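Local atomic coordinates of 3',5'-nucleoside bisphosphate phosphatase (Chromobacterium violaceum, PDB entry 2YB1), a protein that uses manganese to hydrolyse nucleoside 3',5'-bisphosphates, releasing the 3'-phosphate as orthophosphate and leaving a nucleoside 5'-phosphate. Residues 25-30 against 53-58; 74-79 against 178-183; 171-176 against 203-208; 231-236 against 267-272. One frame throughout, in Å; residues are numbered along the deposited sequence.

Interaction 1 (25-30 against 53-58)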
loop_
_atom_site.group_PDB
_atom_site.type_symbol
_atom_site.label_atom_id
_atom_site.label_comp_id
_atom_site.label_asym_id
_atom_site.label_seq_id
_atom_site.Cartn_x
_atom_site.Cartn_y
_atom_site.Cartn_z
ATOM N N ARG A 25 -6.868 14.863 -7.489
ATOM C CA ARG A 25 -7.559 15.059 -6.218
ATOM C C ARG A 25 -6.553 15.502 -5.158
ATOM O O ARG A 25 -6.785 16.474 -4.440
ATOM C CB ARG A 25 -8.266 13.773 -5.778
ATOM C CG ARG A 25 -9.033 13.889 -4.443
ATOM C CD ARG A 25 -9.664 12.545 -4.076
ATOM N NE ARG A 25 -10.429 12.581 -2.826
ATOM C CZ ARG A 25 -11.732 12.840 -2.726
ATOM N NH1 ARG A 25 -12.453 13.109 -3.807
ATOM N NH2 ARG A 25 -12.321 12.834 -1.529
ATOM N N ALA A 26 -5.424 14.799 -5.075
ATOM C CA ALA A 26 -4.357 15.181 -4.152
ATOM C C ALA A 26 -3.922 16.628 -4.403
ATOM O O ALA A 26 -3.640 17.378 -3.467
ATOM C CB ALA A 26 -3.169 14.242 -4.308
ATOM N N ALA A 27 -3.889 17.018 -5.674
ATOM C CA ALA A 27 -3.359 18.322 -6.073
ATOM C C ALA A 27 -4.171 19.495 -5.508
ATOM O O ALA A 27 -3.669 20.613 -5.406
ATOM C CB ALA A 27 -3.274 18.414 -7.603
ATOM N N ALA A 28 -5.429 19.249 -5.159
ATOM C CA ALA A 28 -6.277 20.309 -4.615
ATOM C C ALA A 28 -5.715 20.770 -3.268
ATOM O O ALA A 28 -5.962 21.890 -2.833
ATOM C CB ALA A 28 -7.719 19.833 -4.473
ATOM N N ARG A 29 -4.939 19.902 -2.627
ATOM C CA ARG A 29 -4.319 20.213 -1.325
ATOM C C ARG A 29 -2.940 20.873 -1.442
ATOM O O ARG A 29 -2.248 21.057 -0.433
ATOM C CB ARG A 29 -4.195 18.948 -0.465
ATOM C CG ARG A 29 -5.427 18.055 -0.449
ATOM C CD ARG A 29 -6.547 18.614 0.414
ATOM N NE ARG A 29 -6.426 18.193 1.809
ATOM C CZ ARG A 29 -6.168 19.016 2.821
ATOM N NH1 ARG A 29 -6.013 20.316 2.606
ATOM N NH2 ARG A 29 -6.067 18.539 4.055
ATOM N N ALA A 30 -2.521 21.188 -2.665
ATOM C CA ALA A 30 -1.204 21.795 -2.900
ATOM C C ALA A 30 -0.078 21.007 -2.224
ATOM O O ALA A 30 0.690 21.560 -1.421
ATOM C CB ALA A 30 -1.181 23.271 -2.447
ATOM N N ALA A 53 3.566 15.886 -12.715
ATOM C CA ALA A 53 4.423 16.881 -13.357
ATOM C C ALA A 53 3.587 18.002 -13.971
ATOM O O ALA A 53 3.933 19.182 -13.864
ATOM C CB ALA A 53 5.306 16.229 -14.419
ATOM N N ARG A 54 2.482 17.629 -14.610
ATOM C CA ARG A 54 1.610 18.615 -15.242
ATOM C C ARG A 54 1.055 19.626 -14.235
ATOM O O ARG A 54 0.771 20.759 -14.598
ATOM C CB ARG A 54 0.456 17.931 -15.976
ATOM C CG ARG A 54 -0.534 18.908 -16.577
ATOM C CD ARG A 54 -1.600 18.191 -17.379
ATOM N NE ARG A 54 -2.415 19.146 -18.122
ATOM C CZ ARG A 54 -3.595 19.593 -17.716
ATOM N NH1 ARG A 54 -4.113 19.160 -16.572
ATOM N NH2 ARG A 54 -4.257 20.469 -18.457
ATOM N N ARG A 55 0.893 19.206 -12.980
ATOM C CA ARG A 55 0.350 20.071 -11.926
ATOM C C ARG A 55 1.467 20.720 -11.108
ATOM O O ARG A 55 1.201 21.420 -10.123
ATOM C CB ARG A 55 -0.567 19.283 -10.978
ATOM C CG ARG A 55 -1.741 18.567 -11.639
ATOM C CD ARG A 55 -2.932 19.478 -11.789
ATOM N NE ARG A 55 -4.065 18.755 -12.370
ATOM C CZ ARG A 55 -5.067 19.327 -13.034
ATOM N NH1 ARG A 55 -5.092 20.645 -13.201
ATOM N NH2 ARG A 55 -6.042 18.573 -13.536
ATOM N N GLY A 56 2.712 20.468 -11.498
ATOM C CA GLY A 56 3.864 21.073 -10.839
ATOM C C GLY A 56 4.239 20.418 -9.518
ATOM O O GLY A 56 4.827 21.070 -8.644
ATOM N N ILE A 57 3.906 19.133 -9.372
ATOM C CA ILE A 57 4.098 18.405 -8.108
ATOM C C ILE A 57 5.204 17.354 -8.200
ATOM O O ILE A 57 5.101 16.412 -8.994
ATOM C CB ILE A 57 2.807 17.653 -7.704
ATOM C CG1 ILE A 57 1.606 18.610 -7.638
ATOM C CG2 ILE A 57 3.009 16.901 -6.384
ATOM C CD1 ILE A 57 0.241 17.902 -7.574
ATOM N N PRO A 58 6.258 17.495 -7.376
ATOM C CA PRO A 58 7.294 16.453 -7.309
ATOM C C PRO A 58 6.692 15.088 -6.979
ATOM O O PRO A 58 5.729 14.996 -6.198
ATOM C CB PRO A 58 8.197 16.927 -6.161
ATOM C CG PRO A 58 8.048 18.422 -6.180
ATOM C CD PRO A 58 6.582 18.651 -6.515
#
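Ala27 and Ile57 meet methyl to methyl where two neighbouring helices, 19-27 and 45-54, run out toward the surface. The methyl of Ala27 points at the chain leaving helix 45-54, and the delta methyl of Ile57 comes up to it at a slant, with Ile57 CD1 3.6 Å from Ala27 CB. The same methyl also lies 3.9 Å from Ala27 CA, so it covers the side of the residue as well as its tip. In Ile57, CG1 is anti to the carbonyl carbon (chi1 -55°) and CD1 continues in an extended line, which carries the longer branch out to the helix. Arg55 adds only an aliphatic flank: its CG stands 4.3 Å from Ala27 CB, while the guanidinium turns off to a salt bridge with Asp24 of helix 19-27. Between the two contributors, Gly56 ends helix 45-54 in a Schellman motif, its N bonded to Ala53 O, and the resulting bend brings Ile57 inward against Leu34 of strand 33-36. No hydrogen bond spans the segments. The join is therefore a small apolar patch held by van der Waals contact, with Ile57 buried behind it and the charge at its exposed border, where Asp24 ties Arg55 back to the partner helix.

Interaction 2 (74-79 against 178-183). With MN (manganese (II) ion), chain D.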
loop_
_atom_site.group_PDB
_atom_site.type_symbol
_atom_site.label_atom_id
_atom_site.label_comp_id
_atom_site.label_asym_id
_atom_site.label_seq_id
_atom_site.Cartn_x
_atom_site.Cartn_y
_atom_site.Cartn_z
ATOM N N VAL A 74 2.113 -8.905 6.025
ATOM C CA VAL A 74 2.553 -7.524 6.192
ATOM C C VAL A 74 2.709 -6.871 4.818
ATOM O O VAL A 74 2.801 -7.560 3.796
ATOM C CB VAL A 74 3.873 -7.396 7.013
ATOM C CG1 VAL A 74 3.683 -7.927 8.438
ATOM C CG2 VAL A 74 5.006 -8.105 6.322
ATOM N N HIS A 75 2.703 -5.544 4.796
ATOM C CA HIS A 75 2.865 -4.810 3.545
ATOM C C HIS A 75 4.112 -3.945 3.586
ATOM O O HIS A 75 4.312 -3.174 4.530
ATOM C CB HIS A 75 1.620 -3.962 3.261
ATOM C CG HIS A 75 0.428 -4.766 2.846
ATOM N ND1 HIS A 75 -0.844 -4.236 2.782
ATOM C CD2 HIS A 75 0.316 -6.058 2.456
ATOM C CE1 HIS A 75 -1.688 -5.169 2.374
ATOM N NE2 HIS A 75 -1.009 -6.281 2.160
ATOM N N ILE A 76 4.958 -4.093 2.568
ATOM C CA ILE A 76 6.202 -3.327 2.479
ATOM C C ILE A 76 6.126 -2.390 1.280
ATOM O O ILE A 76 6.047 -2.839 0.135
ATOM C CB ILE A 76 7.451 -4.256 2.326
ATOM C CG1 ILE A 76 7.520 -5.266 3.477
ATOM C CG2 ILE A 76 8.736 -3.429 2.208
ATOM C CD1 ILE A 76 7.628 -4.619 4.865
ATOM N N VAL A 77 6.127 -1.090 1.552
ATOM C CA VAL A 77 6.139 -0.074 0.507
ATOM C C VAL A 77 7.556 0.122 -0.045
ATOM O O VAL A 77 8.526 0.103 0.715
ATOM C CB VAL A 77 5.613 1.272 1.069
ATOM C CG1 VAL A 77 6.089 2.451 0.219
ATOM C CG2 VAL A 77 4.085 1.245 1.185
ATOM N N GLY A 78 7.701 0.215 -1.364
ATOM C CA GLY A 78 8.929 0.774 -1.916
ATOM C C GLY A 78 8.767 2.197 -2.424
ATOM O O GLY A 78 7.762 2.505 -3.090
ATOM N N LEU A 79 9.797 3.031 -2.248
ATOM C CA LEU A 79 9.726 4.421 -2.709
ATOM C C LEU A 79 11.007 4.794 -3.442
ATOM O O LEU A 79 12.104 4.460 -2.981
ATOM C CB LEU A 79 9.523 5.384 -1.531
ATOM C CG LEU A 79 8.233 5.281 -0.698
ATOM C CD1 LEU A 79 8.339 6.166 0.542
ATOM C CD2 LEU A 79 6.995 5.648 -1.533
ATOM N N GLY A 178 14.553 -6.728 -0.932
ATOM C CA GLY A 178 15.623 -6.812 -1.913
ATOM C C GLY A 178 15.230 -6.370 -3.313
ATOM O O GLY A 178 16.038 -5.775 -4.037
ATOM N N TRP A 179 13.999 -6.681 -3.717
ATOM C CA TRP A 179 13.498 -6.212 -5.009
ATOM C C TRP A 179 13.449 -4.681 -5.005
ATOM O O TRP A 179 13.849 -4.017 -5.959
ATOM C CB TRP A 179 12.106 -6.791 -5.296
ATOM C CG TRP A 179 12.094 -8.287 -5.549
ATOM C CD1 TRP A 179 13.123 -9.054 -6.023
ATOM C CD2 TRP A 179 10.997 -9.184 -5.331
ATOM N NE1 TRP A 179 12.733 -10.367 -6.113
ATOM C CE2 TRP A 179 11.433 -10.475 -5.697
ATOM C CE3 TRP A 179 9.683 -9.016 -4.877
ATOM C CZ2 TRP A 179 10.604 -11.595 -5.618
ATOM C CZ3 TRP A 179 8.860 -10.133 -4.793
ATOM C CH2 TRP A 179 9.326 -11.405 -5.163
ATOM N N ILE A 180 12.967 -4.119 -3.906
ATOM C CA ILE A 180 12.833 -2.674 -3.786
ATOM C C ILE A 180 14.193 -1.998 -3.811
ATOM O O ILE A 180 14.402 -1.057 -4.570
ATOM C CB ILE A 180 12.069 -2.310 -2.510
ATOM C CG1 ILE A 180 10.598 -2.699 -2.683
ATOM C CG2 ILE A 180 12.217 -0.814 -2.181
ATOM C CD1 ILE A 180 9.840 -2.813 -1.373
ATOM N N VAL A 181 15.116 -2.502 -2.992
ATOM C CA VAL A 181 16.459 -1.942 -2.894
ATOM C C VAL A 181 17.245 -2.111 -4.192
ATOM O O VAL A 181 17.934 -1.184 -4.633
ATOM C CB VAL A 181 17.242 -2.569 -1.717
ATOM C CG1 VAL A 181 18.723 -2.159 -1.776
ATOM C CG2 VAL A 181 16.600 -2.170 -0.379
ATOM N N GLY A 182 17.144 -3.288 -4.803
ATOM C CA GLY A 182 17.827 -3.557 -6.061
ATOM C C GLY A 182 17.313 -2.677 -7.192
ATOM O O GLY A 182 17.989 -2.503 -8.210
ATOM N N ALA A 183 16.101 -2.140 -7.020
ATOM C CA ALA A 183 15.506 -1.205 -7.983
ATOM C C ALA A 183 15.824 0.247 -7.640
ATOM O O ALA A 183 15.296 1.168 -8.265
ATOM C CB ALA A 183 13.988 -1.409 -8.078
HETATM MN MN MN D . -1.290 -2.100 3.192
#
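Ile180, on helix 173-182, packs down on strand 72-79 in the helix-on-strand packing of the PHP domain, whose fold is related to the TIM barrel. Helix and strand run almost parallel, their short axes 5° apart and 8.5 Å from each other at the closest point. Gly78 forms the landing site. With no side chain at Gly78, the isoleucine settles on its alpha carbon, Gly78 CA lying 3.7 Å from Ile180 CG2. The other branch reaches the strand too, Ile180 CD1 coming within 3.7 Å of Gly78 N. In Ile180, CG1 is anti to the carbonyl carbon (chi1 -71°) and CG2 anti to the backbone N, and both branches come down on the same side of the glycine. Two residues back on the same face, Ile76 joins in through its short branch, CG2 standing 3.8 Å from Ile180 CD1, whereas its longer branch leads away from the helix.

Farther out, Val65 of strand 59-69 also touches Ile180, and Ala187 and Ile189 of strand 186-189 touch Ile76, so the contact is enclosed by strands flanking 72-79. On the far face of the strand, Val77 points away from the helix and packs on His7, a manganese ligand. His75, on that same far face, has its backbone N hydrogen-bonded to Tyr195 OH. Its imidazole meets the rings of His39 and His191, and it shares one manganese with Glu64 and His191; that ion sits 2.2 Å from His75 ND1.

Interaction 3 (171-176 against 203-208)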
loop_
_atom_site.group_PDB
_atom_site.type_symbol
_atom_site.label_atom_id
_atom_site.label_comp_id
_atom_site.label_asym_id
_atom_site.label_seq_id
_atom_site.Cartn_x
_atom_site.Cartn_y
_atom_site.Cartn_z
ATOM N N ALA A 171 4.955 -12.709 -1.013
ATOM C CA ALA A 171 6.417 -12.668 -1.084
ATOM C C ALA A 171 7.050 -12.908 0.281
ATOM O O ALA A 171 6.414 -12.717 1.313
ATOM C CB ALA A 171 6.886 -11.331 -1.637
ATOM N N SER A 172 8.298 -13.356 0.290
ATOM C CA SER A 172 9.058 -13.354 1.523
ATOM C C SER A 172 9.464 -11.910 1.841
ATOM O O SER A 172 9.517 -11.046 0.947
ATOM C CB SER A 172 10.295 -14.242 1.395
ATOM O OG SER A 172 11.293 -13.600 0.617
ATOM N N LEU A 173 9.752 -11.647 3.109
ATOM C CA LEU A 173 10.239 -10.339 3.516
ATOM C C LEU A 173 11.551 -10.018 2.792
ATOM O O LEU A 173 11.737 -8.912 2.283
ATOM C CB LEU A 173 10.443 -10.301 5.037
ATOM C CG LEU A 173 10.869 -8.974 5.663
ATOM C CD1 LEU A 173 9.798 -7.928 5.403
ATOM C CD2 LEU A 173 11.116 -9.117 7.173
ATOM N N GLU A 174 12.457 -10.994 2.743
ATOM C CA GLU A 174 13.753 -10.804 2.103
ATOM C C GLU A 174 13.610 -10.457 0.619
ATOM O O GLU A 174 14.297 -9.568 0.105
ATOM C CB GLU A 174 14.643 -12.044 2.305
ATOM C CG GLU A 174 15.102 -12.206 3.757
ATOM C CD GLU A 174 15.641 -13.594 4.078
ATOM O OE1 GLU A 174 15.027 -14.593 3.628
ATOM O OE2 GLU A 174 16.670 -13.676 4.791
ATOM N N ASP A 175 12.709 -11.150 -0.069
ATOM C CA ASP A 175 12.466 -10.856 -1.480
ATOM C C ASP A 175 11.880 -9.464 -1.695
ATOM O O ASP A 175 12.356 -8.723 -2.553
ATOM C CB ASP A 175 11.575 -11.911 -2.123
ATOM C CG ASP A 175 12.351 -13.146 -2.550
ATOM O OD1 ASP A 175 13.599 -13.081 -2.595
ATOM O OD2 ASP A 175 11.713 -14.167 -2.855
ATOM N N ALA A 176 10.855 -9.103 -0.922
ATOM C CA ALA A 176 10.203 -7.805 -1.117
ATOM C C ALA A 176 11.174 -6.638 -0.931
ATOM O O ALA A 176 11.254 -5.749 -1.788
ATOM C CB ALA A 176 8.997 -7.650 -0.205
ATOM N N GLU A 203 9.375 -5.477 17.159
ATOM C CA GLU A 203 10.833 -5.414 17.194
ATOM C C GLU A 203 11.457 -6.498 16.326
ATOM O O GLU A 203 12.412 -6.246 15.606
ATOM C CB GLU A 203 11.343 -5.526 18.633
ATOM C CG GLU A 203 12.829 -5.806 18.724
ATOM C CD GLU A 203 13.581 -4.720 19.469
ATOM O OE1 GLU A 203 13.073 -3.578 19.527
ATOM O OE2 GLU A 203 14.675 -5.011 20.000
ATOM N N ARG A 204 10.920 -7.710 16.416
ATOM C CA ARG A 204 11.395 -8.844 15.626
ATOM C C ARG A 204 11.224 -8.570 14.127
ATOM O O ARG A 204 12.130 -8.823 13.322
ATOM C CB ARG A 204 10.614 -10.108 16.015
ATOM C CG ARG A 204 11.158 -11.391 15.421
ATOM C CD ARG A 204 12.571 -11.632 15.922
ATOM N NE ARG A 204 13.426 -12.233 14.902
ATOM C CZ ARG A 204 14.719 -11.953 14.744
ATOM N NH1 ARG A 204 15.323 -11.073 15.539
ATOM N NH2 ARG A 204 15.409 -12.561 13.786
ATOM N N LEU A 205 10.051 -8.057 13.758
ATOM C CA LEU A 205 9.782 -7.690 12.369
ATOM C C LEU A 205 10.777 -6.640 11.866
ATOM O O LEU A 205 11.333 -6.782 10.773
ATOM C CB LEU A 205 8.346 -7.176 12.212
ATOM C CG LEU A 205 7.987 -6.622 10.829
ATOM C CD1 LEU A 205 8.188 -7.684 9.717
ATOM C CD2 LEU A 205 6.553 -6.079 10.816
ATOM N N ILE A 206 10.993 -5.590 12.661
ATOM C CA ILE A 206 11.973 -4.550 12.328
ATOM C C ILE A 206 13.394 -5.102 12.137
ATOM O O ILE A 206 14.063 -4.783 11.150
ATOM C CB ILE A 206 11.991 -3.414 13.376
ATOM C CG1 ILE A 206 10.676 -2.607 13.307
ATOM C CG2 ILE A 206 13.213 -2.511 13.171
ATOM C CD1 ILE A 206 10.547 -1.559 14.383
ATOM N N LEU A 207 13.852 -5.925 13.077
ATOM C CA LEU A 207 15.178 -6.535 12.966
ATOM C C LEU A 207 15.324 -7.376 11.692
ATOM O O LEU A 207 16.321 -7.259 10.981
ATOM C CB LEU A 207 15.488 -7.378 14.205
ATOM C CG LEU A 207 15.639 -6.544 15.479
ATOM C CD1 LEU A 207 16.069 -7.410 16.655
ATOM C CD2 LEU A 207 16.645 -5.405 15.244
ATOM N N ASP A 208 14.330 -8.214 11.405
ATOM C CA ASP A 208 14.314 -8.997 10.167
ATOM C C ASP A 208 14.307 -8.081 8.928
ATOM O O ASP A 208 15.002 -8.323 7.934
ATOM C CB ASP A 208 13.063 -9.887 10.134
ATOM C CG ASP A 208 13.174 -11.105 11.041
ATOM O OD1 ASP A 208 14.154 -11.200 11.812
ATOM O OD2 ASP A 208 12.277 -11.974 10.970
#
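Leu173 drives one methyl into the side of helix 199-211, and that is where the packing is close: Leu173 CD2 lies 3.6 Å from Asp208 CB and 3.8 Å from Asp208 C. The two side chains cross at about a right angle, the leucine touching the aspartate at CB and at its backbone carbonyl, not at the carboxylate. Leu173 is extended at its first torsion (chi1 -176°), which carries its methyls outward from the first turn of helix 173-182. That turn is capped by Ser172, whose OG accepts from Asp175 N at 2.9 Å. The inner side is more relaxed: Leu205 CD1 approaches Leu173 CD2 at 4.1 Å, and both leucines rest on Trp69 of strand 59-69.

Toward solvent the chemistry turns polar. Asp208 OD1 forms a salt bridge with Arg204 NH2 at 2.7 Å, one turn back on its own helix, and Asp208 OD2 accepts from Trp69 NE1. Its carboxylate is thus held at both oxygens, while exposed Glu174 makes no contact with 203-208 and touches Ala212, just past helix 199-211. Helix, strand 186-189 and helix follow one another here, and the start of one helix packs against the later turns of the next, outside the strands, as in the alpha/beta barrel architecture of PHP enzymes.

Interaction 4 (231-236 against 267-272)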
loop_
_atom_site.group_PDB
_atom_site.type_symbol
_atom_site.label_atom_id
_atom_site.label_comp_id
_atom_site.label_asym_id
_atom_site.label_seq_id
_atom_site.Cartn_x
_atom_site.Cartn_y
_atom_site.Cartn_z
ATOM N N LYS A 231 4.040 5.783 19.233
ATOM C CA LYS A 231 4.668 4.491 19.477
ATOM C C LYS A 231 5.621 4.091 18.348
ATOM O O LYS A 231 6.744 3.667 18.590
ATOM C CB LYS A 231 3.587 3.430 19.673
ATOM C CG LYS A 231 4.117 2.069 19.999
ATOM C CD LYS A 231 2.979 1.140 20.381
ATOM C CE LYS A 231 2.025 0.919 19.234
ATOM N NZ LYS A 231 0.941 -0.019 19.653
ATOM N N PHE A 232 5.187 4.250 17.107
ATOM C CA PHE A 232 6.054 3.873 15.987
ATOM C C PHE A 232 7.198 4.868 15.710
ATOM O O PHE A 232 8.271 4.467 15.233
ATOM C CB PHE A 232 5.214 3.480 14.762
ATOM C CG PHE A 232 4.386 2.263 15.017
ATOM C CD1 PHE A 232 4.990 1.018 15.105
ATOM C CD2 PHE A 232 3.025 2.364 15.266
ATOM C CE1 PHE A 232 4.244 -0.113 15.393
ATOM C CE2 PHE A 232 2.269 1.238 15.544
ATOM C CZ PHE A 232 2.879 -0.003 15.615
ATOM N N ALA A 233 7.000 6.139 16.060
ATOM C CA ALA A 233 8.110 7.096 16.069
ATOM C C ALA A 233 9.265 6.625 16.968
ATOM O O ALA A 233 10.437 6.759 16.606
ATOM C CB ALA A 233 7.631 8.481 16.505
ATOM N N LEU A 234 8.929 6.100 18.143
ATOM C CA LEU A 234 9.927 5.566 19.080
ATOM C C LEU A 234 10.577 4.281 18.573
ATOM O O LEU A 234 11.797 4.131 18.670
ATOM C CB LEU A 234 9.320 5.319 20.465
ATOM C CG LEU A 234 8.895 6.570 21.239
ATOM C CD1 LEU A 234 8.360 6.182 22.616
ATOM C CD2 LEU A 234 10.071 7.540 21.350
ATOM N N HIS A 235 9.776 3.360 18.034
ATOM C CA HIS A 235 10.331 2.153 17.406
ATOM C C HIS A 235 11.330 2.554 16.331
ATOM O O HIS A 235 12.427 1.986 16.237
ATOM C CB HIS A 235 9.242 1.283 16.759
ATOM C CG HIS A 235 8.535 0.362 17.709
ATOM N ND1 HIS A 235 9.162 -0.698 18.329
ATOM C CD2 HIS A 235 7.238 0.311 18.100
ATOM C CE1 HIS A 235 8.290 -1.346 19.080
ATOM N NE2 HIS A 235 7.115 -0.753 18.960
ATOM N N ALA A 236 10.949 3.529 15.511
ATOM C CA ALA A 236 11.797 3.964 14.410
ATOM C C ALA A 236 13.095 4.547 14.946
ATOM O O ALA A 236 14.178 4.262 14.428
ATOM C CB ALA A 236 11.064 4.984 13.530
ATOM N N PRO A 267 8.505 15.440 16.160
ATOM C CA PRO A 267 9.844 16.024 15.983
ATOM C C PRO A 267 11.010 15.023 15.979
ATOM O O PRO A 267 11.989 15.291 15.273
ATOM C CB PRO A 267 9.958 17.001 17.157
ATOM C CG PRO A 267 8.540 17.437 17.408
ATOM C CD PRO A 267 7.706 16.180 17.156
ATOM N N ILE A 268 10.909 13.907 16.711
ATOM C CA ILE A 268 11.994 12.908 16.778
ATOM C C ILE A 268 12.311 12.243 15.430
ATOM O O ILE A 268 13.432 11.784 15.196
ATOM C CB ILE A 268 11.686 11.803 17.826
ATOM C CG1 ILE A 268 12.952 11.026 18.224
ATOM C CG2 ILE A 268 10.596 10.852 17.307
ATOM C CD1 ILE A 268 14.077 11.880 18.860
ATOM N N CYS A 269 11.324 12.205 14.539
ATOM C CA CYS A 269 11.454 11.460 13.293
ATOM C C CYS A 269 12.437 12.075 12.314
ATOM O O CYS A 269 12.552 13.294 12.206
ATOM C CB CYS A 269 10.091 11.310 12.607
ATOM S SG CYS A 269 8.864 10.405 13.580
ATOM N N ARG A 270 13.132 11.203 11.591
ATOM C CA ARG A 270 13.933 11.592 10.446
ATOM C C ARG A 270 13.122 11.303 9.193
ATOM O O ARG A 270 12.954 10.148 8.815
ATOM C CB ARG A 270 15.235 10.796 10.431
ATOM C CG ARG A 270 16.074 11.023 11.679
ATOM C CD ARG A 270 17.504 10.556 11.488
ATOM N NE ARG A 270 17.623 9.107 11.384
ATOM C CZ ARG A 270 18.749 8.482 11.045
ATOM N NH1 ARG A 270 19.833 9.195 10.768
ATOM N NH2 ARG A 270 18.791 7.152 10.966
ATOM N N PRO A 271 12.619 12.360 8.531
ATOM C CA PRO A 271 11.657 12.145 7.439
ATOM C C PRO A 271 12.289 11.428 6.254
ATOM O O PRO A 271 13.355 11.823 5.783
ATOM C CB PRO A 271 11.256 13.569 7.028
ATOM C CG PRO A 271 11.639 14.437 8.187
ATOM C CD PRO A 271 12.863 13.787 8.792
ATOM N N ILE A 272 11.621 10.397 5.758
ATOM C CA ILE A 272 12.187 9.604 4.675
ATOM C C ILE A 272 12.355 10.407 3.369
ATOM O O ILE A 272 13.259 10.120 2.573
ATOM C CB ILE A 272 11.362 8.325 4.421
ATOM C CG1 ILE A 272 12.222 7.270 3.718
ATOM C CG2 ILE A 272 10.070 8.660 3.658
ATOM C CD1 ILE A 272 11.621 5.870 3.730
#
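Cys269 reaches Ala233 with its sulfur. Its CB, the root of the side chain, is still too far from the Ala233 methyl to touch it. One bond further the distance closes: Cys269 SG comes to 3.7 Å from Ala233 CB, an apolar thiol-methyl contact. The first torsion explains the reach, since SG stands anti to the carbonyl carbon (chi1 -61°) and swings toward helix 226-239, although the CB itself does not point at the helix. Ala233 offers a single methyl, pointing toward the loop, and that methyl is shared. Ile268 meets it with CG2, at 3.9 Å from Ala233 CB, and the same branch passes 4.2 Å from Ala233 O. With CG1 of Ile268 anti to the backbone N (chi1 -162°), it is the shorter branch that faces the helix. The alanine methyl thus sits against sulfur and methyl at once. Nothing polar bridges the segments; the contact depends on the fit of three small apolar groups, with Ile268 on the exposed border and Ala233 buried beneath.

Deeper in, Ala233 and Cys269 both lean on Val219 of strand 216-221, and Cys269 also touches Ala243 of strand 242-246. Arg270 and Ile272 make backbone hydrogen bonds to Ala243, so the loop lies along this outermost strand of the sheet. Helix 226-239 is thereby flanked by the loop on one side, while His235 and Phe232 face helix 199-211.

How the interactions relate
Interactions 2 and 3 are buried and share helix 173-182: its first turn meets helix 199-211, its last turns meet strand 72-79. They touch each other, Ile76 packing on Leu173 and Val74 on Leu205, and their segments alternate along the chain. Interactions 1 and 4 lie nearer the surface and away from the annotated sites, each built on an alanine methyl that a helix presents to irregular chain. Interaction 4 still joins interaction 3 through Ile206 against His235, whereas interaction 1 touches none of the others. All four are apolar where their segments meet, with no hydrogen bond between them. Charge borders interactions 1 and 3, and only interaction 2 includes a manganese ligand.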